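Local coordinates for protein synaptotagmin-1 (Arabidopsis thaliana, PDB 7AS6) that helps maintain plasma membrane integrity during freezing and osmotic stress, here through its first C2 domain, a beta sandwich that probably binds calcium and phospholipids, at residues A[11-17]-A[56-62]; A[34-39]-A[71-75]. All blocks are in the same frame, centred on the assembly; numbering follows the deposited sequence.

Contact 1 of 2, residues A[11-17]-A[56-62]. With EDO (1,2-ethanediol), chain H; EDO (1,2-ethanediol), chain G.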
ATOM      1  N   HIS A  11      -4.230  11.296   1.378  1.00 55.94           N
ATOM      2  CA  HIS A  11      -3.004  11.191   0.600  1.00 53.25           C
ATOM      3  C   HIS A  11      -2.194  10.039   1.175  1.00 53.79           C
ATOM      4  O   HIS A  11      -1.855  10.056   2.363  1.00 52.44           O
ATOM      5  CB  HIS A  11      -2.206  12.495   0.640  1.00 57.91           C
ATOM      6  CG  HIS A  11      -2.937  13.671   0.063  1.00 62.41           C
ATOM      7  ND1 HIS A  11      -2.721  14.130  -1.220  1.00 66.01           N
ATOM      8  CD2 HIS A  11      -3.886  14.480   0.593  1.00 60.08           C
ATOM      9  CE1 HIS A  11      -3.502  15.170  -1.453  1.00 61.52           C
ATOM     10  NE2 HIS A  11      -4.223  15.398  -0.371  1.00 61.90           N
ATOM     11  N   VAL A  12      -1.933   9.027   0.341  1.00 53.83           N
ATOM     12  CA  VAL A  12      -1.252   7.790   0.726  1.00 46.93           C
ATOM     13  C   VAL A  12       0.110   7.786   0.058  1.00 47.39           C
ATOM     14  O   VAL A  12       0.210   7.813  -1.175  1.00 44.92           O
ATOM     15  CB  VAL A  12      -2.040   6.539   0.308  1.00 50.33           C
ATOM     16  CG1 VAL A  12      -1.340   5.287   0.829  1.00 43.99           C
ATOM     17  CG2 VAL A  12      -3.462   6.605   0.807  1.00 51.81           C
ATOM     18  N   LYS A  13       1.154   7.762   0.853  1.00 43.30           N
ATOM     19  CA  LYS A  13       2.494   7.678   0.316  1.00 44.96           C
ATOM     20  C   LYS A  13       2.984   6.271   0.596  1.00 46.99           C
ATOM     21  O   LYS A  13       2.930   5.812   1.744  1.00 44.62           O
ATOM     22  CB  LYS A  13       3.421   8.724   0.939  1.00 48.84           C
ATOM     23  CG  LYS A  13       4.767   8.846   0.210  1.00 51.85           C
ATOM     24  CD  LYS A  13       5.698   9.820   0.919  1.00 57.31           C
ATOM     25  CE  LYS A  13       6.458  10.691  -0.064  1.00 60.26           C
ATOM     26  NZ  LYS A  13       7.148  11.802   0.663  1.00 60.03           N
ATOM     27  N   VAL A  14       3.409   5.571  -0.452  1.00 39.03           N
ATOM     28  CA  VAL A  14       4.131   4.318  -0.283  1.00 41.19           C
ATOM     29  C   VAL A  14       5.611   4.665  -0.216  1.00 38.97           C
ATOM     30  O   VAL A  14       6.218   5.069  -1.216  1.00 42.47           O
ATOM     31  CB  VAL A  14       3.836   3.322  -1.411  1.00 42.68           C
ATOM     32  CG1 VAL A  14       4.642   2.038  -1.191  1.00 39.70           C
ATOM     33  CG2 VAL A  14       2.347   3.011  -1.449  1.00 45.73           C
ATOM     34  N   VAL A  15       6.202   4.467   0.948  1.00 40.31           N
ATOM     35  CA  VAL A  15       7.557   4.938   1.196  1.00 47.63           C
ATOM     36  C   VAL A  15       8.554   3.890   0.741  1.00 42.12           C
ATOM     37  O   VAL A  15       9.307   4.116  -0.214  1.00 44.80           O
ATOM     38  CB  VAL A  15       7.765   5.282   2.679  1.00 45.69           C
ATOM     39  CG1 VAL A  15       9.192   5.746   2.914  1.00 48.77           C
ATOM     40  CG2 VAL A  15       6.770   6.356   3.108  1.00 49.97           C
ATOM     41  N   ARG A  16       8.575   2.748   1.425  1.00 45.04           N
ATOM     42  CA  ARG A  16       9.527   1.694   1.109  1.00 44.79           C
ATOM     43  C   ARG A  16       9.016   0.364   1.653  1.00 46.53           C
ATOM     44  O   ARG A  16       8.085   0.312   2.461  1.00 47.36           O
ATOM     45  CB  ARG A  16      10.911   2.024   1.681  1.00 46.89           C
ATOM     46  CG  ARG A  16      10.978   2.014   3.210  1.00 52.54           C
ATOM     47  CD  ARG A  16      12.296   2.610   3.736  1.00 49.32           C
ATOM     48  NE  ARG A  16      12.029   3.657   4.725  1.00 67.68           N
ATOM     49  CZ  ARG A  16      12.215   4.961   4.530  1.00 64.27           C
ATOM     50  NH1 ARG A  16      12.699   5.406   3.379  1.00 67.36           N
ATOM     51  NH2 ARG A  16      11.919   5.827   5.493  1.00 74.90           N
ATOM     52  N   ALA A  17       9.632  -0.716   1.172  1.00 45.27           N
ATOM     53  CA  ALA A  17       9.538  -2.025   1.794  1.00 45.88           C
ATOM     54  C   ALA A  17      10.931  -2.427   2.248  1.00 46.14           C
ATOM     55  O   ALA A  17      11.935  -2.022   1.656  1.00 45.77           O
ATOM     56  CB  ALA A  17       8.964  -3.082   0.852  1.00 44.83           C
ATOM     57  N   PRO A  56      12.990  -2.088  -1.690  1.00 43.88           N
ATOM     58  CA  PRO A  56      12.610  -1.009  -2.602  1.00 38.46           C
ATOM     59  C   PRO A  56      12.284   0.273  -1.857  1.00 43.65           C
ATOM     60  O   PRO A  56      11.708   0.259  -0.768  1.00 39.84           O
ATOM     61  CB  PRO A  56      11.370  -1.568  -3.294  1.00 37.85           C
ATOM     62  CG  PRO A  56      10.803  -2.490  -2.270  1.00 40.55           C
ATOM     63  CD  PRO A  56      11.957  -3.129  -1.608  1.00 41.76           C
ATOM     64  N   GLU A  57      12.645   1.387  -2.481  1.00 42.20           N
ATOM     65  CA  GLU A  57      12.288   2.729  -2.043  1.00 40.37           C
ATOM     66  C   GLU A  57      11.465   3.384  -3.145  1.00 37.69           C
ATOM     67  O   GLU A  57      11.987   3.624  -4.238  1.00 40.42           O
ATOM     68  CB  GLU A  57      13.553   3.525  -1.766  1.00 45.80           C
ATOM     69  CG  GLU A  57      13.285   4.865  -1.191  1.00 55.20           C
ATOM     70  CD  GLU A  57      13.723   4.936   0.245  1.00 66.12           C
ATOM     71  OE1 GLU A  57      14.450   4.012   0.685  1.00 69.67           O
ATOM     72  OE2 GLU A  57      13.343   5.911   0.926  1.00 62.80           O
ATOM     73  N   TRP A  58      10.185   3.654  -2.875  1.00 35.76           N
ATOM     74  CA  TRP A  58       9.269   4.248  -3.849  1.00 37.21           C
ATOM     75  C   TRP A  58       9.022   5.732  -3.594  1.00 40.47           C
ATOM     76  O   TRP A  58       9.265   6.562  -4.472  1.00 41.48           O
ATOM     77  CB  TRP A  58       7.912   3.543  -3.826  1.00 36.68           C
ATOM     78  CG  TRP A  58       7.886   2.176  -4.388  1.00 40.09           C
ATOM     79  CD1 TRP A  58       7.814   1.839  -5.703  1.00 36.89           C
ATOM     80  CD2 TRP A  58       7.860   0.953  -3.655  1.00 37.45           C
ATOM     81  NE1 TRP A  58       7.772   0.481  -5.838  1.00 37.75           N
ATOM     82  CE2 TRP A  58       7.801  -0.090  -4.593  1.00 39.05           C
ATOM     83  CE3 TRP A  58       7.892   0.637  -2.297  1.00 39.61           C
ATOM     84  CZ2 TRP A  58       7.783  -1.425  -4.222  1.00 38.10           C
ATOM     85  CZ3 TRP A  58       7.870  -0.688  -1.927  1.00 41.49           C
ATOM     86  CH2 TRP A  58       7.796  -1.706  -2.889  1.00 38.11           C
ATOM     87  N   ASN A  59       8.504   6.070  -2.414  1.00 40.95           N
ATOM     88  CA  ASN A  59       8.061   7.429  -2.094  1.00 42.10           C
ATOM     89  C   ASN A  59       7.051   7.926  -3.112  1.00 44.27           C
ATOM     90  O   ASN A  59       7.125   9.049  -3.611  1.00 47.00           O
ATOM     91  CB  ASN A  59       9.234   8.380  -1.995  1.00 45.37           C
ATOM     92  CG  ASN A  59      10.014   8.144  -0.758  1.00 48.11           C
ATOM     93  OD1 ASN A  59       9.438   7.986   0.318  1.00 50.84           O
ATOM     94  ND2 ASN A  59      11.321   8.039  -0.896  1.00 53.99           N
ATOM     95  N   GLU A  60       6.099   7.066  -3.427  1.00 43.68           N
ATOM     96  CA  GLU A  60       5.131   7.342  -4.467  1.00 40.93           C
ATOM     97  C   GLU A  60       3.801   7.653  -3.810  1.00 40.05           C
ATOM     98  O   GLU A  60       3.426   7.036  -2.803  1.00 37.10           O
ATOM     99  CB  GLU A  60       5.048   6.145  -5.429  1.00 38.78           C
ATOM    100  CG  GLU A  60       6.140   6.225  -6.500  1.00 38.28           C
ATOM    101  CD  GLU A  60       6.235   4.971  -7.392  1.00 44.57           C
ATOM    102  OE1 GLU A  60       5.181   4.372  -7.710  1.00 36.07           O
ATOM    103  OE2 GLU A  60       7.371   4.607  -7.796  1.00 40.29           O
ATOM    104  N   GLU A  61       3.101   8.631  -4.357  1.00 43.41           N
ATOM    105  CA  GLU A  61       1.969   9.221  -3.667  1.00 43.34           C
ATOM    106  C   GLU A  61       0.690   8.960  -4.444  1.00 42.41           C
ATOM    107  O   GLU A  61       0.667   9.087  -5.669  1.00 44.46           O
ATOM    108  CB  GLU A  61       2.166  10.734  -3.485  1.00 46.69           C
ATOM    109  CG  GLU A  61       2.734  11.119  -2.134  1.00 58.20           C
ATOM    110  CD  GLU A  61       1.971  12.280  -1.499  1.00 65.99           C
ATOM    111  OE1 GLU A  61       1.541  13.187  -2.255  1.00 65.15           O
ATOM    112  OE2 GLU A  61       1.787  12.278  -0.250  1.00 70.43           O
ATOM    113  N   PHE A  62      -0.372   8.625  -3.719  1.00 42.26           N
ATOM    114  CA  PHE A  62      -1.690   8.363  -4.280  1.00 47.60           C
ATOM    115  C   PHE A  62      -2.755   9.115  -3.482  1.00 52.44           C
ATOM    116  O   PHE A  62      -2.599   9.323  -2.278  1.00 51.15           O
ATOM    117  CB  PHE A  62      -1.984   6.880  -4.252  1.00 46.15           C
ATOM    118  CG  PHE A  62      -0.902   6.055  -4.863  1.00 47.62           C
ATOM    119  CD1 PHE A  62      -0.894   5.822  -6.215  1.00 42.56           C
ATOM    120  CD2 PHE A  62       0.124   5.550  -4.084  1.00 42.94           C
ATOM    121  CE1 PHE A  62       0.104   5.074  -6.795  1.00 47.44           C
ATOM    122  CE2 PHE A  62       1.121   4.818  -4.643  1.00 40.66           C
ATOM    123  CZ  PHE A  62       1.117   4.578  -6.014  1.00 42.43           C
TER
HETATM  124  C1  EDO H 407       1.609   7.404  -8.989  1.00 55.58           C
HETATM  125  O1  EDO H 407       1.507   8.735  -8.468  1.00 68.41           O
HETATM  126  C2  EDO H 407       2.788   6.705  -8.315  1.00 52.18           C
HETATM  127  O2  EDO H 407       3.088   5.473  -9.002  1.00 50.84           O
HETATM  128  C1  EDO G 406      15.051   2.476  -6.928  1.00 48.89           C
HETATM  129  O1  EDO G 406      14.235   3.639  -6.650  1.00 40.49           O
HETATM  130  C2  EDO G 406      15.845   2.056  -5.694  1.00 48.66           C
HETATM  131  O2  EDO G 406      14.934   1.701  -4.642  1.00 50.10           O
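Val12 and Val14 pair with Phe62 and Glu60 as antiparallel hydrogen-bonded pairs, on strands whose directions differ by 176°. This is one edge of a C2 beta sandwich: strand 57-66 is outermost in its sheet, and strand 131-140 pairs with the other edge of strand 8-18. The Val12 N to Phe62 O bond is 2.7 Å and nearly straight.

The ladder is broken by a G1 beta bulge, where Asn59 and Glu60 both face Val14. Asn59 takes the left-handed conformation (phi 55°) expected at the first position of such a bulge. Just beyond, Val15 O takes two bonds, from Trp58 N at 2.8 Å and Asn59 N at 3.1 Å. Both donors come from the same face of the carbonyl plane. Past the bulge, Ala17 N bonds to Pro56 O.

Val14, Trp58 and Phe62 form the inner side. Val14 and Trp58 lie side by side and point the same way, with Val14 CG1 3.7 Å from Trp58 CE3. The other branch, Val14 CG2, meets the Phe62 ring at its edge. Ala17 CB touches Trp58 CZ3, and Pro56 CB sits over one indole face near the rim. The indole NE1 is bonded to Thr48 O, while Glu60 OE2 bonds to Thr48 OG1. This ties the edge strand to the neighbouring loop.

Arg16, Glu57 and Lys13 lie on the outer side. The Lys13 and Glu61 chains meet through their CG atoms, and a bound nickel ion lies about 3 Å from the Glu61 side chain. Arg16 turns CG between its backbone N and carbonyl carbon (chi1 67°), and the chain runs alongside Glu57. Its NE makes a salt bridge to Glu133. Val15 CG1 covers one guanidinium face. At the edge of that group, Arg16 NH1 makes a salt bridge of 2.6 Å to Glu57 OE2.

Contact 2 of 2, residues A[34-39]-A[71-75]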
ATOM      1  N   LYS A  34       0.128  -2.779  -4.917  1.00 42.82           N
ATOM      2  CA  LYS A  34      -1.246  -2.398  -5.247  1.00 43.98           C
ATOM      3  C   LYS A  34      -1.934  -1.840  -4.001  1.00 43.92           C
ATOM      4  O   LYS A  34      -1.777  -2.370  -2.894  1.00 46.19           O
ATOM      5  CB  LYS A  34      -2.055  -3.580  -5.816  1.00 43.92           C
ATOM      6  CG  LYS A  34      -1.591  -4.042  -7.204  1.00 49.50           C
ATOM      7  CD  LYS A  34      -2.541  -5.094  -7.811  1.00 57.39           C
ATOM      8  CE  LYS A  34      -2.007  -5.644  -9.149  1.00 58.78           C
ATOM      9  NZ  LYS A  34      -2.810  -6.787  -9.706  1.00 64.77           N
ATOM     10  N   ILE A  35      -2.676  -0.750  -4.169  1.00 44.76           N
ATOM     11  CA  ILE A  35      -3.381  -0.112  -3.053  1.00 47.36           C
ATOM     12  C   ILE A  35      -4.845  -0.021  -3.430  1.00 45.30           C
ATOM     13  O   ILE A  35      -5.185   0.491  -4.505  1.00 48.78           O
ATOM     14  CB  ILE A  35      -2.833   1.283  -2.709  1.00 44.33           C
ATOM     15  CG1 ILE A  35      -1.346   1.247  -2.369  1.00 46.60           C
ATOM     16  CG2 ILE A  35      -3.624   1.889  -1.545  1.00 45.93           C
ATOM     17  CD1 ILE A  35      -0.445   1.537  -3.562  1.00 48.61           C
ATOM     18  N   LYS A  36      -5.705  -0.535  -2.565  1.00 46.51           N
ATOM     19  CA  LYS A  36      -7.144  -0.482  -2.765  1.00 53.87           C
ATOM     20  C   LYS A  36      -7.784   0.125  -1.525  1.00 54.09           C
ATOM     21  O   LYS A  36      -7.298  -0.062  -0.408  1.00 54.99           O
ATOM     22  CB  LYS A  36      -7.710  -1.885  -3.033  1.00 55.34           C
ATOM     23  CG  LYS A  36      -9.170  -1.923  -3.448  1.00 64.71           C
ATOM     24  CD  LYS A  36      -9.407  -1.170  -4.757  1.00 71.93           C
ATOM     25  CE  LYS A  36     -10.663  -0.284  -4.669  1.00 81.13           C
ATOM     26  NZ  LYS A  36     -10.382   1.128  -4.202  1.00 78.33           N
ATOM     27  N   LEU A  37      -8.874   0.854  -1.715  1.00 60.26           N
ATOM     28  CA  LEU A  37      -9.648   1.381  -0.601  1.00 63.99           C
ATOM     29  C   LEU A  37     -10.988   0.659  -0.552  1.00 66.68           C
ATOM     30  O   LEU A  37     -11.699   0.598  -1.559  1.00 71.42           O
ATOM     31  CB  LEU A  37      -9.847   2.890  -0.731  1.00 62.19           C
ATOM     32  CG  LEU A  37     -10.621   3.548   0.414  1.00 62.44           C
ATOM     33  CD1 LEU A  37      -9.839   3.509   1.720  1.00 55.00           C
ATOM     34  CD2 LEU A  37     -10.976   4.964   0.032  1.00 65.19           C
ATOM     35  N   SER A  38     -11.319   0.107   0.613  1.00 64.57           N
ATOM     36  CA  SER A  38     -12.536  -0.677   0.743  1.00 73.29           C
ATOM     37  C   SER A  38     -13.759   0.190   0.484  1.00 80.49           C
ATOM     38  O   SER A  38     -13.728   1.416   0.629  1.00 78.45           O
ATOM     39  CB  SER A  38     -12.638  -1.299   2.136  1.00 73.26           C
ATOM     40  OG  SER A  38     -12.709  -0.301   3.142  1.00 73.11           O
ATOM     41  N   GLU A  39     -14.853  -0.464   0.101  1.00 83.85           N
ATOM     42  CA  GLU A  39     -16.103   0.235  -0.154  1.00 88.74           C
ATOM     43  C   GLU A  39     -15.884   1.345  -1.186  1.00 94.04           C
ATOM     44  O   GLU A  39     -16.211   2.510  -0.961  1.00 94.70           O
ATOM     45  CB  GLU A  39     -16.693   0.780   1.157  1.00 89.68           C
ATOM     46  CG  GLU A  39     -17.220  -0.307   2.123  1.00 95.72           C
ATOM     47  CD  GLU A  39     -16.376  -0.504   3.401  1.00101.43           C
ATOM     48  OE1 GLU A  39     -16.159   0.472   4.155  1.00103.26           O
ATOM     49  OE2 GLU A  39     -15.946  -1.652   3.666  1.00103.45           O
ATOM     50  N   THR A  71     -15.304   3.565   8.708  1.00 87.61           N
ATOM     51  CA  THR A  71     -15.494   2.206   8.210  1.00 87.08           C
ATOM     52  C   THR A  71     -14.404   1.749   7.250  1.00 84.93           C
ATOM     53  O   THR A  71     -14.077   0.553   7.219  1.00 84.74           O
ATOM     54  CB  THR A  71     -16.843   2.092   7.492  1.00 89.15           C
ATOM     55  OG1 THR A  71     -17.881   2.561   8.356  1.00 95.11           O
ATOM     56  CG2 THR A  71     -17.135   0.637   7.098  1.00 93.85           C
ATOM     57  N   GLN A  72     -13.844   2.668   6.465  1.00 79.71           N
ATOM     58  CA  GLN A  72     -13.051   2.303   5.298  1.00 73.31           C
ATOM     59  C   GLN A  72     -11.619   1.955   5.672  1.00 68.13           C
ATOM     60  O   GLN A  72     -11.017   2.584   6.547  1.00 62.84           O
ATOM     61  CB  GLN A  72     -13.057   3.439   4.283  1.00 67.28           C
ATOM     62  CG  GLN A  72     -14.273   3.442   3.403  1.00 72.63           C
ATOM     63  CD  GLN A  72     -14.258   4.589   2.430  1.00 73.12           C
ATOM     64  OE1 GLN A  72     -14.103   5.742   2.824  1.00 73.22           O
ATOM     65  NE2 GLN A  72     -14.404   4.283   1.144  1.00 74.54           N
ATOM     66  N   VAL A  73     -11.073   0.941   5.000  1.00 62.21           N
ATOM     67  CA  VAL A  73      -9.710   0.491   5.242  1.00 60.86           C
ATOM     68  C   VAL A  73      -8.982   0.403   3.909  1.00 59.15           C
ATOM     69  O   VAL A  73      -9.579   0.111   2.867  1.00 58.97           O
ATOM     70  CB  VAL A  73      -9.665  -0.865   5.990  1.00 61.34           C
ATOM     71  CG1 VAL A  73     -10.655  -0.876   7.149  1.00 64.42           C
ATOM     72  CG2 VAL A  73      -9.974  -1.988   5.067  1.00 57.05           C
ATOM     73  N   LEU A  74      -7.687   0.700   3.940  1.00 56.52           N
ATOM     74  CA  LEU A  74      -6.821   0.511   2.787  1.00 52.55           C
ATOM     75  C   LEU A  74      -6.246  -0.892   2.825  1.00 54.52           C
ATOM     76  O   LEU A  74      -5.953  -1.424   3.896  1.00 58.60           O
ATOM     77  CB  LEU A  74      -5.687   1.533   2.787  1.00 50.28           C
ATOM     78  CG  LEU A  74      -6.121   2.967   2.498  1.00 54.43           C
ATOM     79  CD1 LEU A  74      -5.074   3.920   3.017  1.00 50.62           C
ATOM     80  CD2 LEU A  74      -6.331   3.163   1.000  1.00 51.88           C
ATOM     81  N   GLU A  75      -6.082  -1.493   1.658  1.00 52.78           N
ATOM     82  CA  GLU A  75      -5.387  -2.765   1.540  1.00 51.52           C
ATOM     83  C   GLU A  75      -4.169  -2.561   0.655  1.00 48.74           C
ATOM     84  O   GLU A  75      -4.298  -2.090  -0.477  1.00 48.37           O
ATOM     85  CB  GLU A  75      -6.304  -3.825   0.959  1.00 56.81           C
ATOM     86  CG  GLU A  75      -5.794  -5.228   1.128  1.00 61.30           C
ATOM     87  CD  GLU A  75      -6.528  -6.201   0.225  1.00 71.30           C
ATOM     88  OE1 GLU A  75      -6.379  -6.074  -1.012  1.00 69.49           O
ATOM     89  OE2 GLU A  75      -7.261  -7.073   0.747  1.00 79.63           O
TER
HETATM   90  O   HOH W   1     -14.635  -1.868   5.858  1.00 77.23           O
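Lys36 and Glu75 form an antiparallel hydrogen-bonded pair. Lys36 N gives a bond to Glu75 O, and Glu75 N gives one of 2.8 Å to Lys36 O. The strands belong to the second sheet of the C2 sandwich and run at 157° to each other. Ser38 N continues the ladder to Val73 O.

The tight side is apolar. Leu37 and Leu74 make the non-hydrogen-bonded pair, and Leu37 CD1 comes 3.6 Å from Leu74 CD2. The same Leu74 methyl reaches Ile35 CG2 at 3.9 Å. Phe64 of the opposing sheet covers Ile35 and Leu37. The amide of Gln72 closes the end of this cluster. Its chain crosses Leu37 at about a right angle, with NE2 beside Leu37 CD2. NE2 bonds to Ser38 O at 3.0 Å and weakly to Glu39 O. On its other side, OE1 accepts from the backbone N atoms of Arg67 and Asp68. The buried amide is therefore gripped at both ends, which fixes its rotation.

The outer face and the strand end are more polar and more exposed, although Val73 packs on Val94 and Ala96. The Lys36 chain curls over its own strand, and NZ bonds to Leu37 O. Ser38 sets OG between its backbone N and carbonyl carbon, chi1 62°. There it accepts from Val73 N at 2.8 Å with an angle of 175°, so a side-chain oxygen takes the place of a backbone carbonyl. Further out, a water donates to both Glu39 OE2 and Thr71 O, bridging two exposed residues.

As the strands give way to loops, side-chain and water bonds take over from the regular ladder. The loop ends are thus joined by specific polar bonds, while the leucine pair packs this sheet against the opposing one through Phe64.

Each contact pairs strands within a different sheet of the sandwich. Contact 1 joins strands 8-18 and 57-66; contact 2 joins strands 31-37 and 73-80. Their segments alternate along the chain, so the sequence passes back and forth between the sheets. They meet in the core: Ile35 CD1 touches Val14 CG2 and Phe62 CE2, and Leu74 CD1 touches Val12 CG2. Both contacts are partly buried, with a mainly apolar inner face and a more polar outer one. Contact 1 adds aromatic rings and a surface salt bridge, whereas contact 2 has aliphatic packing and ends in amide, hydroxyl and water bonds. Irregularity is a bulge within contact 1, but a strand end in contact 2.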